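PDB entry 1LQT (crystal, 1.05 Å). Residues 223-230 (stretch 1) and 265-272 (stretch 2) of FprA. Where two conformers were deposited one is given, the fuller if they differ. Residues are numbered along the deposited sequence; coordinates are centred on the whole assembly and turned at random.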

ATOM      1  N   VAL A 223       5.963 -23.643   8.225  1.00 11.57           N
ATOM      2  CA  VAL A 223       6.933 -22.557   8.262  1.00 11.12           C
ATOM      3  C   VAL A 223       8.293 -23.190   8.556  1.00 11.48           C
ATOM      4  O   VAL A 223       8.415 -23.970   9.492  1.00 14.32           O
ATOM      5  CB  VAL A 223       6.554 -21.555   9.316  1.00 12.51           C
ATOM      6  CG1 VAL A 223       7.597 -20.457   9.387  1.00 14.14           C
ATOM      7  CG2 VAL A 223       5.217 -20.951   8.996  1.00 15.00           C
ATOM      8  N   VAL A 224       9.280 -22.904   7.725  1.00 11.21           N
ATOM      9  CA  VAL A 224      10.592 -23.508   7.805  1.00 11.93           C
ATOM     10  C   VAL A 224      11.616 -22.422   8.089  1.00 11.58           C
ATOM     11  O   VAL A 224      11.827 -21.530   7.280  1.00 11.86           O
ATOM     12  CB  VAL A 224      10.951 -24.235   6.499  1.00 12.88           C
ATOM     13  CG1 VAL A 224      12.350 -24.801   6.604  1.00 15.26           C
ATOM     14  CG2 VAL A 224       9.945 -25.310   6.170  1.00 15.02           C
ATOM     15  N   ILE A 225      12.274 -22.527   9.244  1.00 11.63           N
ATOM     16  CA  ILE A 225      13.410 -21.683   9.564  1.00 11.22           C
ATOM     17  C   ILE A 225      14.515 -22.584  10.070  1.00 11.00           C
ATOM     18  O   ILE A 225      14.382 -23.200  11.122  1.00 11.89           O
ATOM     19  CB  ILE A 225      13.104 -20.642  10.601  1.00 12.29           C
ATOM     20  CG1 ILE A 225      11.854 -19.859  10.202  1.00 12.12           C
ATOM     21  CG2 ILE A 225      14.313 -19.722  10.785  1.00 13.33           C
ATOM     22  CD1 ILE A 225      11.524 -18.752  11.126  1.00 14.56           C
ATOM     23  N   ASP A 226      15.592 -22.674   9.326  0.50 11.00           N
ATOM     24  CA  ASP A 226      16.707 -23.489   9.761  0.50 11.10           C
ATOM     25  C   ASP A 226      17.278 -22.892  11.047  0.50 10.35           C
ATOM     26  O   ASP A 226      17.481 -21.695  11.126  0.50  5.57           O
ATOM     27  CB  ASP A 226      17.740 -23.471   8.649  0.50 11.77           C
ATOM     28  CG  ASP A 226      18.837 -24.449   8.872  0.50 12.54           C
ATOM     29  OD1 ASP A 226      19.524 -24.362   9.892  0.50 11.91           O
ATOM     30  OD2 ASP A 226      19.081 -25.336   8.041  0.50 17.99           O
ATOM     31  N   PRO A 227      17.541 -23.717  12.056  1.00 12.00           N
ATOM     32  CA  PRO A 227      18.109 -23.183  13.284  1.00 12.42           C
ATOM     33  C   PRO A 227      19.339 -22.292  13.073  1.00 10.82           C
ATOM     34  O   PRO A 227      19.553 -21.371  13.848  1.00 11.47           O
ATOM     35  CB  PRO A 227      18.446 -24.444  14.072  1.00 13.54           C
ATOM     36  CG  PRO A 227      17.392 -25.370  13.661  1.00 14.94           C
ATOM     37  CD  PRO A 227      17.212 -25.149  12.182  1.00 12.97           C
ATOM     38  N   ALA A 228      20.135 -22.556  12.050  1.00 11.52           N
ATOM     39  CA  ALA A 228      21.311 -21.755  11.768  1.00 11.15           C
ATOM     40  C   ALA A 228      20.978 -20.302  11.474  1.00 10.81           C
ATOM     41  O   ALA A 228      21.831 -19.444  11.615  1.00 10.67           O
ATOM     42  CB  ALA A 228      22.094 -22.329  10.600  1.00 12.20           C
ATOM     43  N   GLU A 229      19.750 -20.025  11.040  1.00 10.26           N
ATOM     44  CA  GLU A 229      19.336 -18.658  10.785  1.00 10.37           C
ATOM     45  C   GLU A 229      19.312 -17.821  12.068  1.00 10.39           C
ATOM     46  O   GLU A 229      19.288 -16.611  12.012  1.00 10.97           O
ATOM     47  CB  GLU A 229      17.958 -18.611  10.126  1.00 10.79           C
ATOM     48  CG  GLU A 229      17.880 -19.263   8.766  1.00 10.82           C
ATOM     49  CD  GLU A 229      18.643 -18.561   7.675  1.00 10.95           C
ATOM     50  OE1 GLU A 229      18.788 -17.344   7.749  1.00 10.23           O
ATOM     51  OE2 GLU A 229      19.082 -19.238   6.724  1.00 13.70           O
ATOM     52  N   LEU A 230      19.278 -18.487  13.214  1.00  9.83           N
ATOM     53  CA  LEU A 230      19.229 -17.838  14.494  1.00 10.36           C
ATOM     54  C   LEU A 230      20.577 -17.881  15.200  1.00  9.74           C
ATOM     55  O   LEU A 230      20.699 -17.350  16.306  1.00  9.85           O
ATOM     56  CB  LEU A 230      18.128 -18.426  15.369  1.00 10.89           C
ATOM     57  CG  LEU A 230      16.731 -18.177  14.792  1.00 14.01           C
ATOM     58  CD1 LEU A 230      15.679 -18.912  15.525  1.00 15.90           C
ATOM     59  CD2 LEU A 230      16.389 -16.699  14.819  1.00 17.68           C
ATOM     60  N   ARG A 265       3.252 -27.999   1.991  1.00 13.14           N
ATOM     61  CA  ARG A 265       3.771 -26.815   1.341  1.00 13.35           C
ATOM     62  C   ARG A 265       4.674 -26.108   2.360  1.00 13.36           C
ATOM     63  O   ARG A 265       4.500 -26.283   3.555  1.00 14.23           O
ATOM     64  CB  ARG A 265       2.639 -25.927   0.838  1.00 14.52           C
ATOM     65  CG  ARG A 265       1.743 -26.616  -0.216  1.00 16.60           C
ATOM     66  CD  ARG A 265       0.563 -25.697  -0.669  1.00 20.03           C
ATOM     67  NE  ARG A 265      -0.290 -25.469   0.494  1.00 25.36           N
ATOM     68  CZ  ARG A 265      -1.447 -24.810   0.559  1.00 27.79           C
ATOM     69  NH1 ARG A 265      -1.949 -24.204  -0.529  1.00 32.08           N
ATOM     70  NH2 ARG A 265      -2.090 -24.746   1.751  1.00 18.36           N
ATOM     71  N   ARG A 266       5.648 -25.344   1.869  1.00 12.26           N
ATOM     72  CA  ARG A 266       6.683 -24.771   2.738  1.00 12.39           C
ATOM     73  C   ARG A 266       6.818 -23.257   2.542  1.00 11.16           C
ATOM     74  O   ARG A 266       6.919 -22.806   1.421  1.00 11.31           O
ATOM     75  CB  ARG A 266       8.046 -25.406   2.424  1.00 11.70           C
ATOM     76  CG  ARG A 266       8.168 -26.873   2.802  1.00 13.89           C
ATOM     77  CD  ARG A 266       9.320 -27.591   2.080  1.00 15.57           C
ATOM     78  NE  ARG A 266      10.636 -26.966   2.233  1.00 16.55           N
ATOM     79  CZ  ARG A 266      11.526 -27.246   3.172  1.00 18.62           C
ATOM     80  NH1 ARG A 266      11.230 -28.105   4.120  1.00 19.10           N
ATOM     81  NH2 ARG A 266      12.713 -26.648   3.155  1.00 21.75           N
ATOM     82  N   MET A 267       6.909 -22.537   3.658  1.00 10.65           N
ATOM     83  CA  MET A 267       7.262 -21.135   3.678  1.00  9.95           C
ATOM     84  C   MET A 267       8.593 -21.053   4.397  1.00 10.17           C
ATOM     85  O   MET A 267       8.643 -21.225   5.602  1.00 10.43           O
ATOM     86  CB  MET A 267       6.204 -20.316   4.396  1.00 11.21           C
ATOM     87  CG  MET A 267       6.447 -18.833   4.262  1.00 11.57           C
ATOM     88  SD  MET A 267       5.270 -17.830   5.193  1.00 12.61           S
ATOM     89  CE  MET A 267       3.737 -18.190   4.344  1.00 13.51           C
ATOM     90  N   VAL A 268       9.662 -20.804   3.648  1.00 10.05           N
ATOM     91  CA  VAL A 268      11.028 -20.862   4.158  1.00 10.23           C
ATOM     92  C   VAL A 268      11.571 -19.454   4.351  1.00 10.05           C
ATOM     93  O   VAL A 268      11.451 -18.617   3.455  1.00 11.96           O
ATOM     94  CB  VAL A 268      11.940 -21.594   3.133  1.00 10.67           C
ATOM     95  CG1 VAL A 268      13.368 -21.651   3.622  1.00 12.12           C
ATOM     96  CG2 VAL A 268      11.430 -22.981   2.814  1.00 11.76           C
ATOM     97  N   PHE A 269      12.177 -19.193   5.504  1.00 10.19           N
ATOM     98  CA  PHE A 269      12.830 -17.908   5.762  1.00 10.04           C
ATOM     99  C   PHE A 269      14.339 -18.071   5.673  1.00 10.33           C
ATOM    100  O   PHE A 269      14.927 -18.862   6.381  1.00 11.39           O
ATOM    101  CB  PHE A 269      12.487 -17.371   7.148  1.00 10.77           C
ATOM    102  CG  PHE A 269      11.058 -16.879   7.280  1.00 10.92           C
ATOM    103  CD1 PHE A 269      10.027 -17.764   7.460  1.00 12.27           C
ATOM    104  CD2 PHE A 269      10.771 -15.544   7.214  1.00 11.58           C
ATOM    105  CE1 PHE A 269       8.725 -17.326   7.583  1.00 13.70           C
ATOM    106  CE2 PHE A 269       9.481 -15.089   7.333  1.00 12.59           C
ATOM    107  CZ  PHE A 269       8.455 -15.976   7.506  1.00 13.27           C
ATOM    108  N   ARG A 270      14.938 -17.254   4.806  1.00 10.02           N
ATOM    109  CA  ARG A 270      16.393 -17.147   4.659  1.00 10.45           C
ATOM    110  C   ARG A 270      16.785 -15.703   4.952  1.00  9.67           C
ATOM    111  O   ARG A 270      16.235 -14.795   4.360  1.00 12.45           O
ATOM    112  CB  ARG A 270      16.791 -17.483   3.232  1.00 11.25           C
ATOM    113  CG  ARG A 270      16.710 -18.956   2.894  1.00 13.55           C
ATOM    114  CD  ARG A 270      17.883 -19.774   3.356  1.00 16.19           C
ATOM    115  NE  ARG A 270      19.161 -19.309   2.832  1.00 16.47           N
ATOM    116  CZ  ARG A 270      19.688 -19.589   1.635  1.00 18.90           C
ATOM    117  NH1 ARG A 270      19.102 -20.385   0.762  1.00 20.25           N
ATOM    118  NH2 ARG A 270      20.870 -19.106   1.334  1.00 20.71           N
ATOM    119  N   PHE A 271      17.681 -15.499   5.890  1.00  9.00           N
ATOM    120  CA  PHE A 271      18.182 -14.193   6.231  1.00  8.59           C
ATOM    121  C   PHE A 271      19.612 -14.055   5.710  1.00  8.79           C
ATOM    122  O   PHE A 271      20.208 -14.985   5.194  1.00  8.94           O
ATOM    123  CB  PHE A 271      18.109 -13.945   7.729  1.00  9.00           C
ATOM    124  CG  PHE A 271      16.712 -14.019   8.276  1.00  8.73           C
ATOM    125  CD1 PHE A 271      15.898 -12.896   8.308  1.00  9.94           C
ATOM    126  CD2 PHE A 271      16.189 -15.205   8.725  1.00  9.77           C
ATOM    127  CE1 PHE A 271      14.624 -12.961   8.810  1.00 10.41           C
ATOM    128  CE2 PHE A 271      14.911 -15.270   9.224  1.00 10.20           C
ATOM    129  CZ  PHE A 271      14.118 -14.140   9.272  1.00 10.82           C
ATOM    130  N   LEU A 272      20.139 -12.834   5.808  1.00  8.96           N
ATOM    131  CA  LEU A 272      21.501 -12.505   5.405  1.00  8.83           C
ATOM    132  C   LEU A 272      21.788 -12.991   3.974  1.00  8.87           C
ATOM    133  O   LEU A 272      22.854 -13.514   3.658  1.00  9.25           O
ATOM    134  CB  LEU A 272      22.521 -13.050   6.386  1.00  8.88           C
ATOM    135  CG  LEU A 272      22.408 -12.452   7.768  1.00 10.28           C
ATOM    136  CD1 LEU A 272      23.332 -13.110   8.760  1.00 11.38           C
ATOM    137  CD2 LEU A 272      22.670 -10.957   7.751  1.00 12.36           C
TER
HETATM  138  O   HOH W   1      15.707 -21.481   6.741  1.00 15.69           O
HETATM  139  O   HOH W   2      20.430 -17.759   4.983  1.00 13.57           O

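What joins the two backbones? They run parallel over a short length, with Val223 paired to Met267 and Val224 to Val268. Val224 makes both backbone hydrogen bonds of the pairing: its N donates to Met267 O at 2.8 Å, and its O accepts from Phe269 N at 3.0 Å, both nearly straight. The same two carbonyls also receive CA-H...O contacts, from Val223 CA to Met267 O at 3.4 Å and from Val268 CA to Val224 O at 3.3 Å, so each oxygen faces two hydrogens of the neighbouring strand. Beyond this point the chains separate, and water 1 fills the gap, accepting from Asp226 N and donating to Phe269 O, each at 2.8 Å.

How do the apolar side chains pack around this pairing? Val223 and Met267 point to one face of the sheet, Val224 and Val268 to the other. On the face of Val224 and Val268, Val224 CB lies 3.9 Å from Val268 CG2; compact branched side chains suit neighbouring strands, filling space close to the backbone. Val224 CG2 also lies over one face of the Arg266 guanidinium, 3.7 Å from NH1, so a methyl group packs against the flat face of the guanidinium, whose hydrogen-bonding groups point outward in its plane. Phe269 is buried, and its CA-to-CB bond points toward stretch 1; its ring meets Val223 CG1 at 3.8 Å from its CE1 and Ile225 CG1 at 3.9 Å from its CD1. Although the CA-to-CB bond of Ile225 points sideways, the end of its side chain comes nearer.

What holds the stretches together where the strand pairing has ended? Glu229 reaches across from a 3-10 segment; its CA-to-CB bond points toward stretch 2, and chi1 and chi2 are both m. Its OE1 accepts a hydrogen bond from Phe271 N at 2.8 Å, so a carboxylate takes up a backbone donor. That oxygen also sits at the edge of the Phe271 ring, near its plane. The other oxygen, OE2, forms a long salt bridge with Arg270 NE at 3.9 Å. Water 2 spans this gap, donating to Glu229 OE2 at 2.7 Å and accepting from Arg270 NE at 2.9 Å, while its other hydrogen goes to Phe271 O at 2.8 Å.

How is the turn before Glu229 held? It is tied from within: Asp226 OD1 accepts from Ala228 N at 2.9 Å, and Asp226 O accepts from Glu229 N at 2.8 Å. Pro227 and Ala228 themselves stay clear of stretch 2. Altogether the contact buries 504 Å², counting both sides.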